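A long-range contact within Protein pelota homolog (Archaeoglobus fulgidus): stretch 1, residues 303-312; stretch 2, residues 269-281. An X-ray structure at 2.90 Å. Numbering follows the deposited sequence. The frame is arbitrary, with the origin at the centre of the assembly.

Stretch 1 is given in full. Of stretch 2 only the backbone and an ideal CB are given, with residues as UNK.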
# COMPACT_ATOMS: atom_id res chain seq x y z
N GLY A 303 -22.06 -1.23 3.77
CA GLY A 303 -22.55 -1.84 5.00
C GLY A 303 -22.09 -3.29 5.10
O GLY A 303 -21.79 -3.81 6.17
N LEU A 304 -22.06 -3.95 3.95
CA LEU A 304 -21.63 -5.33 3.88
C LEU A 304 -20.20 -5.37 4.40
O LEU A 304 -19.88 -6.15 5.29
CB LEU A 304 -21.67 -5.83 2.42
CG LEU A 304 -21.11 -7.21 2.11
CD1 LEU A 304 -21.82 -8.25 2.94
CD2 LEU A 304 -21.25 -7.50 0.64
N LEU A 305 -19.35 -4.50 3.84
CA LEU A 305 -17.96 -4.42 4.25
C LEU A 305 -17.76 -4.13 5.74
O LEU A 305 -16.90 -4.72 6.38
CB LEU A 305 -17.22 -3.39 3.39
CG LEU A 305 -16.72 -3.86 2.02
CD1 LEU A 305 -17.90 -4.30 1.15
CD2 LEU A 305 -15.94 -2.74 1.35
N ARG A 306 -18.56 -3.21 6.29
CA ARG A 306 -18.46 -2.89 7.72
C ARG A 306 -18.81 -4.13 8.52
O ARG A 306 -18.12 -4.48 9.48
CB ARG A 306 -19.44 -1.77 8.11
CG ARG A 306 -19.42 -0.54 7.22
CD ARG A 306 -20.66 0.31 7.49
NE ARG A 306 -20.94 1.26 6.41
CZ ARG A 306 -22.10 1.89 6.25
NH1 ARG A 306 -23.09 1.68 7.10
NH2 ARG A 306 -22.27 2.72 5.23
N GLU A 307 -19.89 -4.80 8.11
CA GLU A 307 -20.36 -6.00 8.79
C GLU A 307 -19.36 -7.14 8.76
O GLU A 307 -19.23 -7.88 9.74
CB GLU A 307 -21.70 -6.46 8.21
CG GLU A 307 -22.86 -5.56 8.62
CD GLU A 307 -24.20 -6.03 8.10
OE1 GLU A 307 -25.21 -5.38 8.43
OE2 GLU A 307 -24.24 -7.04 7.37
N VAL A 308 -18.64 -7.29 7.65
CA VAL A 308 -17.65 -8.35 7.57
C VAL A 308 -16.57 -8.10 8.62
O VAL A 308 -16.20 -9.01 9.37
CB VAL A 308 -16.99 -8.41 6.19
CG1 VAL A 308 -15.72 -9.25 6.25
CG2 VAL A 308 -17.97 -9.01 5.18
N GLU A 309 -16.07 -6.87 8.67
CA GLU A 309 -15.03 -6.50 9.62
C GLU A 309 -15.57 -6.60 11.05
O GLU A 309 -14.92 -7.19 11.91
CB GLU A 309 -14.51 -5.08 9.35
CG GLU A 309 -13.91 -4.89 7.95
CD GLU A 309 -13.18 -3.56 7.78
OE1 GLU A 309 -13.63 -2.54 8.33
OE2 GLU A 309 -12.16 -3.54 7.06
N GLU A 310 -16.74 -6.04 11.29
CA GLU A 310 -17.33 -6.11 12.62
C GLU A 310 -17.41 -7.55 13.11
O GLU A 310 -17.59 -7.80 14.30
CB GLU A 310 -18.72 -5.48 12.62
CG GLU A 310 -18.68 -3.97 12.64
CD GLU A 310 -20.00 -3.36 12.25
OE1 GLU A 310 -21.01 -4.09 12.25
OE2 GLU A 310 -20.03 -2.15 11.94
N SER A 311 -17.28 -8.49 12.19
CA SER A 311 -17.32 -9.90 12.56
C SER A 311 -15.95 -10.54 12.46
O SER A 311 -15.84 -11.76 12.33
CB SER A 311 -18.32 -10.65 11.67
OG SER A 311 -19.65 -10.45 12.14
N GLY A 312 -14.91 -9.71 12.53
CA GLY A 312 -13.55 -10.22 12.46
C GLY A 312 -13.03 -10.52 11.07
O GLY A 312 -11.93 -11.04 10.91
N UNK A 269 -19.58 -13.83 -6.49
CA UNK A 269 -20.81 -13.32 -7.05
C UNK A 269 -21.48 -12.74 -5.82
O UNK A 269 -21.34 -13.29 -4.73
CB UNK A 269 -21.65 -14.38 -7.77
N UNK A 270 -22.21 -11.64 -6.00
CA UNK A 270 -22.86 -11.00 -4.87
C UNK A 270 -23.82 -11.92 -4.12
O UNK A 270 -23.79 -11.98 -2.89
CB UNK A 270 -23.61 -9.76 -5.35
N UNK A 271 -24.65 -12.65 -4.86
CA UNK A 271 -25.62 -13.55 -4.25
C UNK A 271 -24.98 -14.58 -3.34
O UNK A 271 -25.40 -14.77 -2.20
CB UNK A 271 -26.42 -14.26 -5.34
N UNK A 272 -23.95 -15.25 -3.85
CA UNK A 272 -23.26 -16.27 -3.07
C UNK A 272 -22.64 -15.64 -1.82
O UNK A 272 -22.78 -16.19 -0.72
CB UNK A 272 -22.19 -16.96 -3.91
N UNK A 273 -21.99 -14.49 -1.99
CA UNK A 273 -21.34 -13.78 -0.89
C UNK A 273 -22.36 -13.35 0.15
O UNK A 273 -22.10 -13.44 1.36
CB UNK A 273 -20.57 -12.56 -1.41
N UNK A 274 -23.51 -12.87 -0.29
CA UNK A 274 -24.53 -12.46 0.66
C UNK A 274 -25.01 -13.68 1.43
O UNK A 274 -25.28 -13.59 2.62
CB UNK A 274 -25.70 -11.77 -0.05
N UNK A 275 -25.11 -14.81 0.73
CA UNK A 275 -25.56 -16.05 1.36
C UNK A 275 -24.59 -16.44 2.46
O UNK A 275 -24.99 -16.74 3.59
CB UNK A 275 -25.69 -17.18 0.33
N UNK A 276 -23.30 -16.42 2.13
CA UNK A 276 -22.27 -16.76 3.09
C UNK A 276 -22.26 -15.77 4.25
O UNK A 276 -22.08 -16.15 5.41
CB UNK A 276 -20.90 -16.80 2.41
N UNK A 277 -22.47 -14.50 3.94
CA UNK A 277 -22.48 -13.46 4.96
C UNK A 277 -23.60 -13.65 5.95
O UNK A 277 -23.48 -13.27 7.11
CB UNK A 277 -22.60 -12.08 4.31
N UNK A 278 -24.71 -14.23 5.50
CA UNK A 278 -25.86 -14.46 6.38
C UNK A 278 -25.47 -15.33 7.56
O UNK A 278 -26.11 -15.30 8.61
CB UNK A 278 -27.01 -15.11 5.61
N UNK A 279 -24.41 -16.11 7.38
CA UNK A 279 -23.92 -16.99 8.43
C UNK A 279 -22.59 -16.47 8.97
O UNK A 279 -21.90 -17.16 9.73
CB UNK A 279 -23.77 -18.42 7.91
N UNK A 280 -22.23 -15.25 8.57
CA UNK A 280 -20.98 -14.64 8.99
C UNK A 280 -19.81 -15.61 8.79
O UNK A 280 -18.94 -15.76 9.66
CB UNK A 280 -21.07 -14.20 10.45
N UNK A 281 -19.80 -16.25 7.63
CA UNK A 281 -18.76 -17.21 7.26
C UNK A 281 -17.63 -16.55 6.50
O UNK A 281 -16.74 -17.24 6.00
CB UNK A 281 -19.35 -18.34 6.42

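Position 269 has phi/psi of 101/145, and positive phi by itself favours glycine. It is Gly 269, at the N-cap position before the helix.

At 270 the ideal CB points sideways and has no stretch 1 atom within 5.5 Å, so only a side chain of some length could reach the end of Leu 304; a long aliphatic residue would suit. Leu 270 (chi1 t, chi2 p) brings its CD1 to 4.4 Å from Leu 304 CD2, a loose apolar contact.

Positions 271 and 272 are out of reach of stretch 1, which sets no preference; they are Asp 271 and Glu 272.

At 273 CA-to-CB points toward stretch 1, where the nearest offering is again the apolar end of Leu 304. Valine, isoleucine, leucine or methionine would all be reasonable. The residue is Val 273, whose CG1 lies 4.5 Å from Leu 304 CD2.

Position 274 points sideways and is weakly constrained: Arg 274, with no contact within 4.5 Å. Positions 275 and 276 are out of reach, and their helical angles admit many residues; they are Glu 275 and Ala 276.

Position 277 is the most informative. Its CB points toward stretch 1, 4.1 Å from Leu 304 CD1, and the carboxylate of Glu 307 lies beyond. A side chain with an apolar or flat surface and a donor at its end is indicated: histidine, glutamine, lysine or arginine. His 277 (chi1 t, chi2 59°) meets both demands. Leu 304 CD1 sits 3.6 Å from the ring centroid, 19° off the normal, a CH-pi contact over one face, while at the ring edge NE2 donates a hydrogen bond to Glu 307 OE2 (2.7 Å, 160°). On the side of the ring nearer Val 308, ND1 is 3.9 Å from Val 308 CG2.

Positions 278 and 279 fall within the type I turn from 277 to 280 and are out of reach; they are Asn 278 and Tyr 279.

At 280 phi/psi is 49/45, a left-handed conformation that suits glycine, asparagine or aspartate, though other residues can adopt it. The ideal CB is 4.4 Å from Ser 311 OG, and the Glu 307 carboxylate invites a long cation. Arg 280 curls back (chi1 m, chi2 m), so NH2 donates to His 277 O (2.7 Å). NH1 forms a salt bridge with Glu 307 OE2 at 3.5 Å, but that oxygen lies well out of the guanidinium plane, so the attraction is one of charge alone. Water 1 accepts from Arg 280 NE (2.8 Å) and donates to Glu 307 O (3.1 Å), linking the stretches.

Position 281 is out of reach: Ala 281.

Stretch 2 (269-281) GLDEVREAHNYRA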
# COMPACT_ATOMS: atom_id res chain seq x y z
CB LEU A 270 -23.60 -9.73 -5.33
CG LEU A 270 -24.34 -8.96 -4.22
CD1 LEU A 270 -23.36 -8.62 -3.10
CD2 LEU A 270 -24.98 -7.71 -4.80
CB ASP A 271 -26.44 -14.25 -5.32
CG ASP A 271 -27.31 -13.29 -6.09
OD1 ASP A 271 -27.91 -12.42 -5.44
OD2 ASP A 271 -27.40 -13.41 -7.33
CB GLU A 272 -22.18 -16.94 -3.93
CG GLU A 272 -21.93 -18.41 -3.59
CD GLU A 272 -21.07 -19.12 -4.63
OE1 GLU A 272 -19.85 -18.85 -4.68
OE2 GLU A 272 -21.62 -19.94 -5.39
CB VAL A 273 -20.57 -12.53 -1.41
CG1 VAL A 273 -20.06 -11.70 -0.25
CG2 VAL A 273 -19.41 -12.97 -2.29
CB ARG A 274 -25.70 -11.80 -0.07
CG ARG A 274 -25.49 -10.35 -0.40
CD ARG A 274 -26.52 -9.86 -1.40
NE ARG A 274 -26.90 -8.47 -1.17
CZ ARG A 274 -27.52 -7.70 -2.05
NH1 ARG A 274 -27.83 -8.19 -3.24
NH2 ARG A 274 -27.85 -6.46 -1.75
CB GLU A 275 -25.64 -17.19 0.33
CG GLU A 275 -26.34 -18.45 0.86
CD GLU A 275 -26.24 -19.65 -0.09
OE1 GLU A 275 -27.23 -20.41 -0.19
OE2 GLU A 275 -25.18 -19.85 -0.72
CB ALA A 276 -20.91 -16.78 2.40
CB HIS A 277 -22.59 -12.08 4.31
CG HIS A 277 -22.46 -10.93 5.27
ND1 HIS A 277 -21.34 -10.75 6.05
CD2 HIS A 277 -23.31 -9.92 5.58
CE1 HIS A 277 -21.50 -9.67 6.80
NE2 HIS A 277 -22.69 -9.15 6.54
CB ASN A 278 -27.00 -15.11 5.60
CG ASN A 278 -28.16 -15.51 6.49
OD1 ASN A 278 -28.16 -16.60 7.07
ND2 ASN A 278 -29.14 -14.64 6.62
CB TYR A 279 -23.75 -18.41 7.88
CG TYR A 279 -25.03 -19.02 7.36
CD1 TYR A 279 -26.08 -19.35 8.23
CD2 TYR A 279 -25.20 -19.27 6.00
CE1 TYR A 279 -27.26 -19.91 7.75
CE2 TYR A 279 -26.38 -19.83 5.52
CZ TYR A 279 -27.40 -20.15 6.39
OH TYR A 279 -28.57 -20.71 5.92
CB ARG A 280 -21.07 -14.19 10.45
CG ARG A 280 -22.07 -13.05 10.68
CD ARG A 280 -21.64 -11.76 9.98
NE ARG A 280 -22.53 -10.64 10.27
CZ ARG A 280 -23.66 -10.39 9.62
NH1 ARG A 280 -24.41 -9.35 9.97
NH2 ARG A 280 -24.04 -11.15 8.60
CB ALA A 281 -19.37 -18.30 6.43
O HOH W 1 -21.68 -8.33 11.53
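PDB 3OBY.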